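Local structure of gamma-glutamyltranspeptidase (Streptomyces lincolnensis, 6J3A) at residues Ala58-Ile63 with Cys76-Ala81; Ala111-Met116 with Trp253-Glu258; Gly321-Val326 with Ser472-Arg477; Thr437-Trp442 with Thr481-Ser486. The protein is an LmbA-like gamma-glutamyltranspeptidase homologue of the Ntn-hydrolase clan that may, like LmbA, cleave a carbon-carbon rather than an amide bond. One frame throughout, in Å; residues are numbered along the deposited sequence.

Contact 1. Residues Ala58-Ile63 with Cys76-Ala81; sequences AGEVPI and CGQGVA
Glu60 and Gln78 lie side by side and point the same way, with the carboxylate and amide planes turned 34° apart. The touch is made by the stem of the acid: Glu60 CG sits 3.3 Å from Gln78 NE2 and 3.6 Å from Gln78 OE1, while the carboxylate itself is turned elsewhere and forms a salt bridge through OE2 with Arg459. Gln78 CG is anti to the backbone N (chi1 173°), and the bend at chi2 folds CD back alongside Glu60 CG. The amide is gripped at both ends: Gln78 NE2 donates to its neighbour Gly79 O at 3.1 Å, lying nearly in the amide plane, and Gln78 OE1 is paired with Thr481 OG1. These two bonds fix which way round the amide sits.

Gly77 carries the backbone part. Val61 N donates to Gly77 O over 3.3 Å, and the return bond from Gly77 N to Val61 O is weak and bent. Glu60 CA adds a CA-H...O contact to the same Gly77 O at 3.5 Å. A CB on Gly77 would collide with Val61 O; having none, the residue lets the chains come to 4.9 Å between Val61 CA and Gly77 CA.

Pro62 and Cys76 form a non-hydrogen-bonded pair next to this. The whole is the open end of an antiparallel beta hairpin, strands 61-66 and 73-77, where one chain enters the sheet of the Ntn-hydrolase core and the other leaves it.

Contact 2. Residues Ala111-Met116 with Trp253-Glu258; sequences AFDAWM and WSATYE
Asp113, Ala114 and Ala255 join the first turn of helix 111-122 to the chain about to enter strand 256-265, a helix-on-sheet packing as in the layered alpha-beta-beta-alpha fold of Ntn hydrolases. The polar part is a single bond: Ala255 N donates to Asp113 OD2 at 2.8 Å, nearly straight at 166°. The N-H meets the oxygen on its anti side, somewhat out of the carboxylate plane. Asp113 CG, anti to the backbone N (chi1 -162°), carries the carboxylate out toward the 253-255 chain. Its other oxygen, OD1, forms a salt bridge with Arg213 of helix 205-217. The carboxylate thus ties a strand entrance and a second helix to one point, the arginine probably stabilising its charge. An alanine here would probably leave both Ala255 N and the Arg213 charge without their mate.

Apolar contacts flank the bond. Ala255 CB rests on the helix backbone at Ala114 CA, 3.6 Å away, with Ala114 CB at 4.0 Å from the same Ala255 CB. These two small residues allow the backbones to come within 5.1 Å, measured from Ala114 CA to Ala255 CA. Ala114 also leans on Val61, and Ala255 on Leu75.

The indole of Trp253 also meets Asp113: Trp253 CZ3 approaches Asp113 CB obliquely at 3.8 Å, while Ala255 N stands over one face of the ring, displaced toward the rim.

Contact 3. Residues Gly321-Val326 with Ser472-Arg477; sequences GDAAEV and SLTPGR
Asp322 and Arg477 make the larger of two small patches between these loops, and their side chains cross at about a right angle. Asp322 O lies over one face of the guanidinium, 3.8 Å above its plane and displaced toward the rim. The modelled 2.9 Å from Arg477 CG to Asp322 O is doubtfully short. Asp322 OD2 reaches Arg477 CG at 3.7 Å, touching the aliphatic part, and stays 4.7 Å from Arg477 NH2, so the opposite charges are near without forming a salt bridge. In the second patch Ala323 CB is set against Thr474 OG1 at 3.3 Å and Ser472 O at 3.7 Å.

In the next shell Thr474 OG1 lies beside its backbone N (chi1 -53°) and donates to Ser472 O at 2.7 Å, from above the carbonyl plane. Thr474 to Arg477 is a type II beta turn, closed by Arg477 N to Thr474 O and carrying Gly476 at positive phi. Farther out, Asp322 OD1 forms a salt bridge with Arg478, Ser472 OG bonds to Glu466 O, and the backbones of Gly476 and Arg477 pair with Ala81.

This is a surface contact of two irregular loops: a methyl beside polar oxygens, a carbonyl over a guanidinium. The 472-477 loop has its own internal bonds, while 321-326 is held by Arg478, Pro470 and Pro275. With Asp322 already bridged to Arg478, its attraction for Arg477 is probably modest.

Contact 4. Residues Thr437-Trp442 with Thr481-Ser486; sequences TPSGGW and TTLTPS
Leu483 and Ser439 meet closely, Leu483 CD2 lying 3.4 Å and Leu483 CD1 3.6 Å from Ser439 CB, so that both methyls of the fork face that carbon. Leu483 CD1 also abuts the backbone, at 3.5 Å from Thr437 O. Leu483 CG, anti to its own carbonyl carbon (chi1 -47°), is thereby directed toward Thr437 O and Ser439. Beside it, Thr437 crosses the Pro485 ring obliquely: Thr437 OG1 lies 3.4 Å from Pro485 CB and 3.3 Å from Pro485 N, which has no hydrogen to give, so the approach is packing alone. Thr437 CG2, the other branch from CB, reaches Leu483 CB at 4.0 Å. An alanine in place of Leu483 would probably open a gap against Ser439 CB and Thr437 O, leaving the Ser439 side chain freer to shift.

The loose part lies beyond Ser439. Gly440 and Gly441, both at positive phi, carry the chain away toward the partly exposed Trp442. The polar ends are satisfied from outside: Thr484 OG1 bonds to Lys272 and Asp507, and Ser439 OG to Arg459 and Thr421, probably the N-terminal nucleophile freed by autocleavage, as in Ntn hydrolases.

Near the centre of the chain, the exit of strand 433-436 here meets the approach to strand 486-490. Pro62 of strand 61-66 touches both Leu483 and Pro485, and Gln506 at the start of helix 506-519 touches Thr437, Leu483 and Thr484.

In the fold
Contacts 1, 2 and 4 are buried, whereas contact 3 lies on the surface, its centre about 18 Å from those of contacts 2 and 4. Contacts 1 and 2 share neighbouring strands, 73-77 and 256-265, where Cys76 N probably bonds to Thr256 O; helix 111-122, a partner in contact 2, also packs on Val61 and Gly77 of contact 1. Contact 4 meets contact 1 through Glu60 N with Ser439 O and the Gln78-Thr481 pair, contact 3 through Val80 and Ala81. Chemistry follows place: strand pairing in contact 1, one buried carboxylate bond in contact 2, methyls and a proline ring against oxygens in contact 4, and in contact 3, likewise without cross-bonds, a looser meeting of polar loops.

Contact 1. Residues Ala58-Ile63 with Cys76-Ala81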
loop_
_atom_site.group_PDB
_atom_site.type_symbol
_atom_site.label_atom_id
_atom_site.label_comp_id
_atom_site.label_asym_id
_atom_site.label_seq_id
_atom_site.Cartn_x
_atom_site.Cartn_y
_atom_site.Cartn_z
ATOM N N ALA A 58 -12.179 -21.451 14.091
ATOM C CA ALA A 58 -11.943 -22.819 14.579
ATOM C C ALA A 58 -10.754 -23.512 13.895
ATOM O O ALA A 58 -10.598 -24.732 13.982
ATOM C CB ALA A 58 -13.200 -23.654 14.425
ATOM N N GLY A 59 -9.911 -22.728 13.227
ATOM C CA GLY A 59 -8.662 -23.214 12.655
ATOM C C GLY A 59 -7.512 -23.144 13.652
ATOM O O GLY A 59 -7.699 -23.372 14.855
ATOM N N GLU A 60 -6.329 -22.805 13.140
ATOM C CA GLU A 60 -5.063 -22.901 13.876
ATOM C C GLU A 60 -4.200 -21.701 13.627
ATOM O O GLU A 60 -4.427 -20.969 12.679
ATOM C CB GLU A 60 -4.251 -24.098 13.388
ATOM C CG GLU A 60 -4.989 -25.408 13.483
ATOM C CD GLU A 60 -5.613 -25.910 12.206
ATOM O OE1 GLU A 60 -6.344 -26.896 12.348
ATOM O OE2 GLU A 60 -5.396 -25.366 11.100
ATOM N N VAL A 61 -3.175 -21.545 14.461
ATOM C CA VAL A 61 -2.141 -20.543 14.240
ATOM C C VAL A 61 -0.894 -20.840 15.091
ATOM O O VAL A 61 -1.008 -21.033 16.296
ATOM C CB VAL A 61 -2.658 -19.103 14.515
ATOM C CG1 VAL A 61 -3.063 -18.899 15.967
ATOM C CG2 VAL A 61 -1.615 -18.077 14.114
ATOM N N PRO A 62 0.292 -20.911 14.457
ATOM C CA PRO A 62 1.556 -20.692 15.181
ATOM C C PRO A 62 1.878 -19.205 15.264
ATOM O O PRO A 62 1.807 -18.516 14.255
ATOM C CB PRO A 62 2.616 -21.397 14.314
ATOM C CG PRO A 62 1.890 -22.036 13.182
ATOM C CD PRO A 62 0.522 -21.433 13.101
ATOM N N ILE A 63 2.240 -18.720 16.447
ATOM C CA ILE A 63 2.643 -17.325 16.606
ATOM C C ILE A 63 4.086 -17.256 17.099
ATOM O O ILE A 63 4.430 -17.883 18.097
ATOM C CB ILE A 63 1.730 -16.575 17.592
ATOM C CG1 ILE A 63 0.253 -16.784 17.230
ATOM C CG2 ILE A 63 2.069 -15.084 17.599
ATOM C CD1 ILE A 63 -0.705 -16.375 18.330
ATOM N N CYS A 76 2.045 -21.814 20.644
ATOM C CA CYS A 76 1.456 -22.883 19.870
ATOM C C CYS A 76 -0.053 -22.850 19.966
ATOM O O CYS A 76 -0.629 -23.133 21.022
ATOM C CB CYS A 76 1.946 -24.247 20.344
ATOM S SG CYS A 76 1.139 -25.606 19.458
ATOM N N GLY A 77 -0.676 -22.523 18.838
ATOM C CA GLY A 77 -2.121 -22.606 18.684
ATOM C C GLY A 77 -2.520 -23.639 17.652
ATOM O O GLY A 77 -3.568 -23.513 17.029
ATOM N N GLN A 78 -1.661 -24.632 17.433
ATOM C CA GLN A 78 -2.017 -25.800 16.649
ATOM C C GLN A 78 -2.636 -26.841 17.571
ATOM O O GLN A 78 -1.997 -27.316 18.507
ATOM C CB GLN A 78 -0.796 -26.376 15.965
ATOM C CG GLN A 78 -1.057 -27.691 15.251
ATOM C CD GLN A 78 -2.065 -27.537 14.143
ATOM O OE1 GLN A 78 -1.780 -26.911 13.116
ATOM N NE2 GLN A 78 -3.263 -28.094 14.346
ATOM N N GLY A 79 -3.889 -27.183 17.299
ATOM C CA GLY A 79 -4.603 -28.128 18.131
ATOM C C GLY A 79 -4.220 -29.566 17.851
ATOM O O GLY A 79 -3.538 -29.868 16.859
ATOM N N VAL A 80 -4.699 -30.447 18.726
ATOM C CA VAL A 80 -4.378 -31.882 18.686
ATOM C C VAL A 80 -5.521 -32.729 18.121
ATOM O O VAL A 80 -6.658 -32.269 17.988
ATOM C CB VAL A 80 -3.989 -32.440 20.085
ATOM C CG1 VAL A 80 -2.693 -31.810 20.572
ATOM C CG2 VAL A 80 -5.106 -32.262 21.121
ATOM N N ALA A 81 -5.193 -33.978 17.804
ATOM C CA ALA A 81 -6.186 -34.994 17.476
ATOM C C ALA A 81 -7.071 -35.295 18.691
ATOM O O ALA A 81 -6.603 -35.220 19.840
ATOM C CB ALA A 81 -5.507 -36.264 16.999
#

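Contact 2. Residues Ala111-Met116 with Trp253-Glu258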
loop_
_atom_site.group_PDB
_atom_site.type_symbol
_atom_site.label_atom_id
_atom_site.label_comp_id
_atom_site.label_asym_id
_atom_site.label_seq_id
_atom_site.Cartn_x
_atom_site.Cartn_y
_atom_site.Cartn_z
ATOM N N ALA A 111 -6.611 -21.934 17.348
ATOM C CA ALA A 111 -6.371 -20.521 17.101
ATOM C C ALA A 111 -6.979 -19.605 18.158
ATOM O O ALA A 111 -6.322 -18.689 18.631
ATOM C CB ALA A 111 -6.890 -20.143 15.725
ATOM N N PHE A 112 -8.229 -19.845 18.522
ATOM C CA PHE A 112 -8.900 -18.944 19.439
ATOM C C PHE A 112 -8.158 -18.802 20.762
ATOM O O PHE A 112 -7.855 -17.688 21.188
ATOM C CB PHE A 112 -10.332 -19.359 19.723
ATOM C CG PHE A 112 -11.047 -18.387 20.614
ATOM C CD1 PHE A 112 -11.599 -17.233 20.094
ATOM C CD2 PHE A 112 -11.117 -18.600 21.984
ATOM C CE1 PHE A 112 -12.235 -16.318 20.922
ATOM C CE2 PHE A 112 -11.754 -17.695 22.818
ATOM C CZ PHE A 112 -12.309 -16.548 22.285
ATOM N N ASP A 113 -7.878 -19.930 21.405
ATOM C CA ASP A 113 -7.196 -19.906 22.704
ATOM C C ASP A 113 -5.816 -19.246 22.607
ATOM O O ASP A 113 -5.409 -18.518 23.514
ATOM C CB ASP A 113 -7.059 -21.306 23.299
ATOM C CG ASP A 113 -6.761 -21.271 24.790
ATOM O OD1 ASP A 113 -7.661 -20.870 25.572
ATOM O OD2 ASP A 113 -5.623 -21.621 25.188
ATOM N N ALA A 114 -5.119 -19.501 21.500
ATOM C CA ALA A 114 -3.830 -18.885 21.224
ATOM C C ALA A 114 -3.892 -17.363 21.194
ATOM O O ALA A 114 -3.076 -16.708 21.828
ATOM C CB ALA A 114 -3.261 -19.412 19.918
ATOM N N TRP A 115 -4.855 -16.804 20.468
ATOM C CA TRP A 115 -5.021 -15.345 20.409
ATOM C C TRP A 115 -5.452 -14.768 21.760
ATOM O O TRP A 115 -5.111 -13.628 22.092
ATOM C CB TRP A 115 -6.039 -14.948 19.328
ATOM C CG TRP A 115 -5.587 -15.224 17.921
ATOM C CD1 TRP A 115 -6.203 -16.028 16.999
ATOM C CD2 TRP A 115 -4.425 -14.694 17.274
ATOM N NE1 TRP A 115 -5.494 -16.030 15.816
ATOM C CE2 TRP A 115 -4.398 -15.222 15.962
ATOM C CE3 TRP A 115 -3.406 -13.821 17.675
ATOM C CZ2 TRP A 115 -3.397 -14.904 15.052
ATOM C CZ3 TRP A 115 -2.408 -13.503 16.764
ATOM C CH2 TRP A 115 -2.410 -14.048 15.467
ATOM N N MET A 116 -6.208 -15.552 22.525
ATOM C CA MET A 116 -6.623 -15.141 23.858
ATOM C C MET A 116 -5.423 -15.107 24.778
ATOM O O MET A 116 -5.299 -14.200 25.586
ATOM C CB MET A 116 -7.683 -16.089 24.437
ATOM C CG MET A 116 -9.080 -15.960 23.854
ATOM S SD MET A 116 -9.688 -14.277 23.655
ATOM C CE MET A 116 -9.246 -13.998 21.942
ATOM N N TRP A 253 -7.892 -28.841 26.374
ATOM C CA TRP A 253 -6.825 -28.288 25.525
ATOM C C TRP A 253 -6.657 -26.788 25.693
ATOM O O TRP A 253 -7.618 -26.036 25.684
ATOM C CB TRP A 253 -7.041 -28.624 24.037
ATOM C CG TRP A 253 -5.860 -28.211 23.187
ATOM C CD1 TRP A 253 -4.775 -28.969 22.861
ATOM C CD2 TRP A 253 -5.638 -26.924 22.604
ATOM N NE1 TRP A 253 -3.895 -28.238 22.100
ATOM C CE2 TRP A 253 -4.398 -26.977 21.930
ATOM C CE3 TRP A 253 -6.369 -25.731 22.584
ATOM C CZ2 TRP A 253 -3.874 -25.884 21.237
ATOM C CZ3 TRP A 253 -5.848 -24.644 21.906
ATOM C CH2 TRP A 253 -4.609 -24.729 21.237
ATOM N N SER A 254 -5.406 -26.371 25.816
ATOM C CA SER A 254 -5.012 -24.972 25.851
ATOM C C SER A 254 -3.860 -24.797 24.892
ATOM O O SER A 254 -3.098 -25.734 24.626
ATOM C CB SER A 254 -4.528 -24.575 27.246
ATOM O OG SER A 254 -5.594 -24.543 28.171
ATOM N N ALA A 255 -3.716 -23.579 24.391
ATOM C CA ALA A 255 -2.521 -23.200 23.660
ATOM C C ALA A 255 -1.363 -23.143 24.655
ATOM O O ALA A 255 -1.559 -22.831 25.840
ATOM C CB ALA A 255 -2.728 -21.858 22.994
ATOM N N THR A 256 -0.170 -23.473 24.172
ATOM C CA THR A 256 1.033 -23.508 25.010
ATOM C C THR A 256 2.157 -22.691 24.402
ATOM O O THR A 256 2.123 -22.385 23.209
ATOM C CB THR A 256 1.547 -24.942 25.194
ATOM O OG1 THR A 256 1.683 -25.570 23.915
ATOM C CG2 THR A 256 0.584 -25.733 26.044
ATOM N N TYR A 257 3.153 -22.374 25.234
ATOM C CA TYR A 257 4.356 -21.641 24.821
ATOM C C TYR A 257 5.535 -22.593 24.623
ATOM O O TYR A 257 5.606 -23.634 25.263
ATOM C CB TYR A 257 4.746 -20.604 25.868
ATOM C CG TYR A 257 3.898 -19.348 25.905
ATOM C CD1 TYR A 257 3.971 -18.387 24.888
ATOM C CD2 TYR A 257 3.055 -19.089 26.990
ATOM C CE1 TYR A 257 3.208 -17.220 24.945
ATOM C CE2 TYR A 257 2.290 -17.929 27.052
ATOM C CZ TYR A 257 2.372 -16.995 26.035
ATOM O OH TYR A 257 1.614 -15.847 26.093
ATOM N N GLU A 258 6.463 -22.221 23.741
ATOM C CA GLU A 258 7.657 -23.027 23.450
ATOM C C GLU A 258 8.850 -22.177 23.071
ATOM O O GLU A 258 8.707 -21.036 22.642
ATOM C CB GLU A 258 7.388 -23.988 22.305
ATOM C CG GLU A 258 6.509 -25.132 22.722
ATOM C CD GLU A 258 6.093 -26.010 21.578
ATOM O OE1 GLU A 258 6.717 -25.943 20.490
ATOM O OE2 GLU A 258 5.136 -26.784 21.800
#

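Contact 3. Residues Gly321-Val326 with Ser472-Arg477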
loop_
_atom_site.group_PDB
_atom_site.type_symbol
_atom_site.label_atom_id
_atom_site.label_comp_id
_atom_site.label_asym_id
_atom_site.label_seq_id
_atom_site.Cartn_x
_atom_site.Cartn_y
_atom_site.Cartn_z
ATOM N N GLY A 321 7.010 -34.477 12.951
ATOM C CA GLY A 321 5.727 -34.863 13.513
ATOM C C GLY A 321 5.685 -34.606 15.001
ATOM O O GLY A 321 6.607 -34.018 15.569
ATOM N N ASP A 322 4.590 -35.036 15.623
ATOM C CA ASP A 322 4.412 -34.922 17.074
ATOM C C ASP A 322 4.078 -36.253 17.764
ATOM O O ASP A 322 3.783 -36.256 18.961
ATOM C CB ASP A 322 3.314 -33.902 17.379
ATOM C CG ASP A 322 3.383 -33.361 18.797
ATOM O OD1 ASP A 322 4.501 -33.105 19.307
ATOM O OD2 ASP A 322 2.301 -33.164 19.395
ATOM N N ALA A 323 4.158 -37.373 17.036
ATOM C CA ALA A 323 3.915 -38.706 17.616
ATOM C C ALA A 323 5.196 -39.412 18.083
ATOM O O ALA A 323 5.148 -40.581 18.491
ATOM C CB ALA A 323 3.163 -39.590 16.628
ATOM N N ALA A 324 6.320 -38.699 18.029
ATOM C CA ALA A 324 7.629 -39.235 18.388
ATOM C C ALA A 324 8.618 -38.100 18.623
ATOM O O ALA A 324 8.342 -36.943 18.307
ATOM C CB ALA A 324 8.146 -40.154 17.286
ATOM N N GLU A 325 9.772 -38.446 19.178
ATOM C CA GLU A 325 10.882 -37.503 19.317
ATOM C C GLU A 325 11.476 -37.238 17.924
ATOM O O GLU A 325 11.500 -38.130 17.072
ATOM C CB GLU A 325 11.943 -38.048 20.286
ATOM N N VAL A 326 11.912 -36.006 17.686
ATOM C CA VAL A 326 12.545 -35.652 16.409
ATOM C C VAL A 326 14.024 -35.330 16.653
ATOM O O VAL A 326 14.343 -34.583 17.581
ATOM C CB VAL A 326 11.843 -34.461 15.720
ATOM C CG1 VAL A 326 12.390 -34.250 14.304
ATOM C CG2 VAL A 326 10.337 -34.695 15.665
ATOM N N SER A 472 2.191 -40.240 12.588
ATOM C CA SER A 472 1.059 -41.162 12.675
ATOM C C SER A 472 -0.048 -40.428 13.384
ATOM O O SER A 472 0.222 -39.744 14.371
ATOM C CB SER A 472 1.414 -42.398 13.520
ATOM O OG SER A 472 2.252 -43.306 12.824
ATOM N N LEU A 473 -1.282 -40.569 12.898
ATOM C CA LEU A 473 -2.436 -39.973 13.561
ATOM C C LEU A 473 -2.478 -40.486 14.997
ATOM O O LEU A 473 -2.532 -41.695 15.228
ATOM C CB LEU A 473 -3.729 -40.321 12.827
ATOM C CG LEU A 473 -5.030 -39.898 13.530
ATOM C CD1 LEU A 473 -5.090 -38.388 13.737
ATOM C CD2 LEU A 473 -6.246 -40.388 12.759
ATOM N N THR A 474 -2.409 -39.572 15.955
ATOM C CA THR A 474 -2.244 -39.961 17.349
ATOM C C THR A 474 -3.074 -39.068 18.274
ATOM O O THR A 474 -2.938 -37.845 18.237
ATOM C CB THR A 474 -0.755 -39.928 17.776
ATOM O OG1 THR A 474 0.033 -40.702 16.858
ATOM C CG2 THR A 474 -0.575 -40.511 19.166
ATOM N N PRO A 475 -3.935 -39.677 19.112
ATOM C CA PRO A 475 -4.701 -38.922 20.123
ATOM C C PRO A 475 -3.826 -38.031 20.997
ATOM O O PRO A 475 -2.792 -38.480 21.466
ATOM C CB PRO A 475 -5.332 -40.018 20.979
ATOM C CG PRO A 475 -5.429 -41.194 20.079
ATOM C CD PRO A 475 -4.288 -41.109 19.108
ATOM N N GLY A 476 -4.233 -36.776 21.177
ATOM C CA GLY A 476 -3.512 -35.810 22.023
ATOM C C GLY A 476 -2.247 -35.223 21.409
ATOM O O GLY A 476 -1.455 -34.581 22.101
ATOM N N ARG A 477 -2.068 -35.432 20.107
ATOM C CA ARG A 477 -0.885 -34.995 19.377
ATOM C C ARG A 477 -1.246 -34.113 18.197
ATOM O O ARG A 477 -2.276 -34.317 17.555
ATOM C CB ARG A 477 -0.130 -36.221 18.885
ATOM C CG ARG A 477 1.012 -36.636 19.783
ATOM C CD ARG A 477 0.691 -36.597 21.259
ATOM N NE ARG A 477 1.575 -37.494 21.984
ATOM C CZ ARG A 477 2.512 -37.150 22.872
ATOM N NH1 ARG A 477 3.233 -38.121 23.420
ATOM N NH2 ARG A 477 2.752 -35.881 23.224
#

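Contact 4. Residues Thr437-Trp442 with Thr481-Ser486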
loop_
_atom_site.group_PDB
_atom_site.type_symbol
_atom_site.label_atom_id
_atom_site.label_comp_id
_atom_site.label_asym_id
_atom_site.label_seq_id
_atom_site.Cartn_x
_atom_site.Cartn_y
_atom_site.Cartn_z
ATOM N N THR A 437 0.877 -17.171 11.362
ATOM C CA THR A 437 0.383 -17.802 10.149
ATOM C C THR A 437 -0.929 -18.501 10.486
ATOM O O THR A 437 -0.936 -19.700 10.700
ATOM C CB THR A 437 1.440 -18.793 9.614
ATOM O OG1 THR A 437 2.651 -18.084 9.331
ATOM C CG2 THR A 437 0.994 -19.486 8.340
ATOM N N PRO A 438 -2.048 -17.746 10.574
ATOM C CA PRO A 438 -3.320 -18.394 10.883
ATOM C C PRO A 438 -3.978 -19.047 9.672
ATOM O O PRO A 438 -3.876 -18.544 8.557
ATOM C CB PRO A 438 -4.180 -17.248 11.416
ATOM C CG PRO A 438 -3.665 -16.064 10.700
ATOM C CD PRO A 438 -2.187 -16.279 10.585
ATOM N N SER A 439 -4.668 -20.153 9.918
ATOM C CA SER A 439 -5.205 -20.984 8.856
ATOM C C SER A 439 -6.270 -21.909 9.405
ATOM O O SER A 439 -6.512 -21.944 10.609
ATOM C CB SER A 439 -4.076 -21.813 8.247
ATOM O OG SER A 439 -4.522 -22.584 7.146
ATOM N N GLY A 440 -6.902 -22.651 8.500
ATOM C CA GLY A 440 -7.885 -23.673 8.855
ATOM C C GLY A 440 -9.242 -23.109 9.223
ATOM O O GLY A 440 -9.370 -21.928 9.570
ATOM N N GLY A 441 -10.259 -23.966 9.150
ATOM C CA GLY A 441 -11.636 -23.561 9.406
ATOM C C GLY A 441 -12.189 -22.757 8.249
ATOM O O GLY A 441 -13.071 -21.924 8.437
ATOM N N TRP A 442 -11.670 -23.035 7.051
ATOM C CA TRP A 442 -12.129 -22.376 5.834
ATOM C C TRP A 442 -13.466 -22.933 5.376
ATOM O O TRP A 442 -13.871 -24.028 5.792
ATOM C CB TRP A 442 -11.087 -22.434 4.708
ATOM C CG TRP A 442 -10.479 -23.766 4.404
ATOM C CD1 TRP A 442 -11.110 -24.873 3.933
ATOM C CD2 TRP A 442 -9.094 -24.106 4.511
ATOM N NE1 TRP A 442 -10.206 -25.890 3.749
ATOM C CE2 TRP A 442 -8.962 -25.447 4.101
ATOM C CE3 TRP A 442 -7.946 -23.404 4.916
ATOM C CZ2 TRP A 442 -7.730 -26.112 4.095
ATOM C CZ3 TRP A 442 -6.717 -24.062 4.909
ATOM C CH2 TRP A 442 -6.618 -25.401 4.500
ATOM N N THR A 481 2.021 -29.800 10.832
ATOM C CA THR A 481 1.299 -28.654 10.247
ATOM C C THR A 481 2.186 -27.836 9.301
ATOM O O THR A 481 3.384 -27.657 9.568
ATOM C CB THR A 481 0.665 -27.780 11.360
ATOM O OG1 THR A 481 -0.245 -26.838 10.786
ATOM C CG2 THR A 481 1.699 -27.044 12.202
ATOM N N THR A 482 1.604 -27.365 8.192
ATOM C CA THR A 482 2.349 -26.555 7.202
ATOM C C THR A 482 2.610 -25.106 7.646
ATOM O O THR A 482 3.469 -24.428 7.084
ATOM C CB THR A 482 1.653 -26.523 5.829
ATOM O OG1 THR A 482 0.257 -26.254 6.001
ATOM C CG2 THR A 482 1.850 -27.846 5.114
ATOM N N LEU A 483 1.878 -24.662 8.665
ATOM C CA LEU A 483 1.899 -23.284 9.142
ATOM C C LEU A 483 3.229 -22.972 9.806
ATOM O O LEU A 483 3.602 -23.615 10.786
ATOM C CB LEU A 483 0.757 -23.061 10.134
ATOM C CG LEU A 483 -0.621 -23.595 9.693
ATOM C CD1 LEU A 483 -1.686 -23.123 10.671
ATOM C CD2 LEU A 483 -0.968 -23.238 8.243
ATOM N N THR A 484 3.922 -21.963 9.286
ATOM C CA THR A 484 5.303 -21.741 9.637
ATOM C C THR A 484 5.746 -20.283 9.491
ATOM O O THR A 484 6.392 -19.907 8.504
ATOM C CB THR A 484 6.228 -22.695 8.852
ATOM O OG1 THR A 484 7.585 -22.390 9.168
ATOM C CG2 THR A 484 5.998 -22.620 7.333
ATOM N N PRO A 485 5.437 -19.458 10.503
ATOM C CA PRO A 485 5.962 -18.089 10.500
ATOM C C PRO A 485 7.460 -18.046 10.814
ATOM O O PRO A 485 8.035 -19.048 11.251
ATOM C CB PRO A 485 5.151 -17.388 11.599
ATOM C CG PRO A 485 4.701 -18.475 12.508
ATOM C CD PRO A 485 4.678 -19.762 11.730
ATOM N N SER A 486 8.066 -16.881 10.613
ATOM C CA SER A 486 9.503 -16.684 10.825
ATOM C C SER A 486 9.782 -15.399 11.575
ATOM O O SER A 486 9.050 -14.408 11.442
ATOM C CB SER A 486 10.251 -16.612 9.492
ATOM O OG SER A 486 9.915 -17.697 8.647
#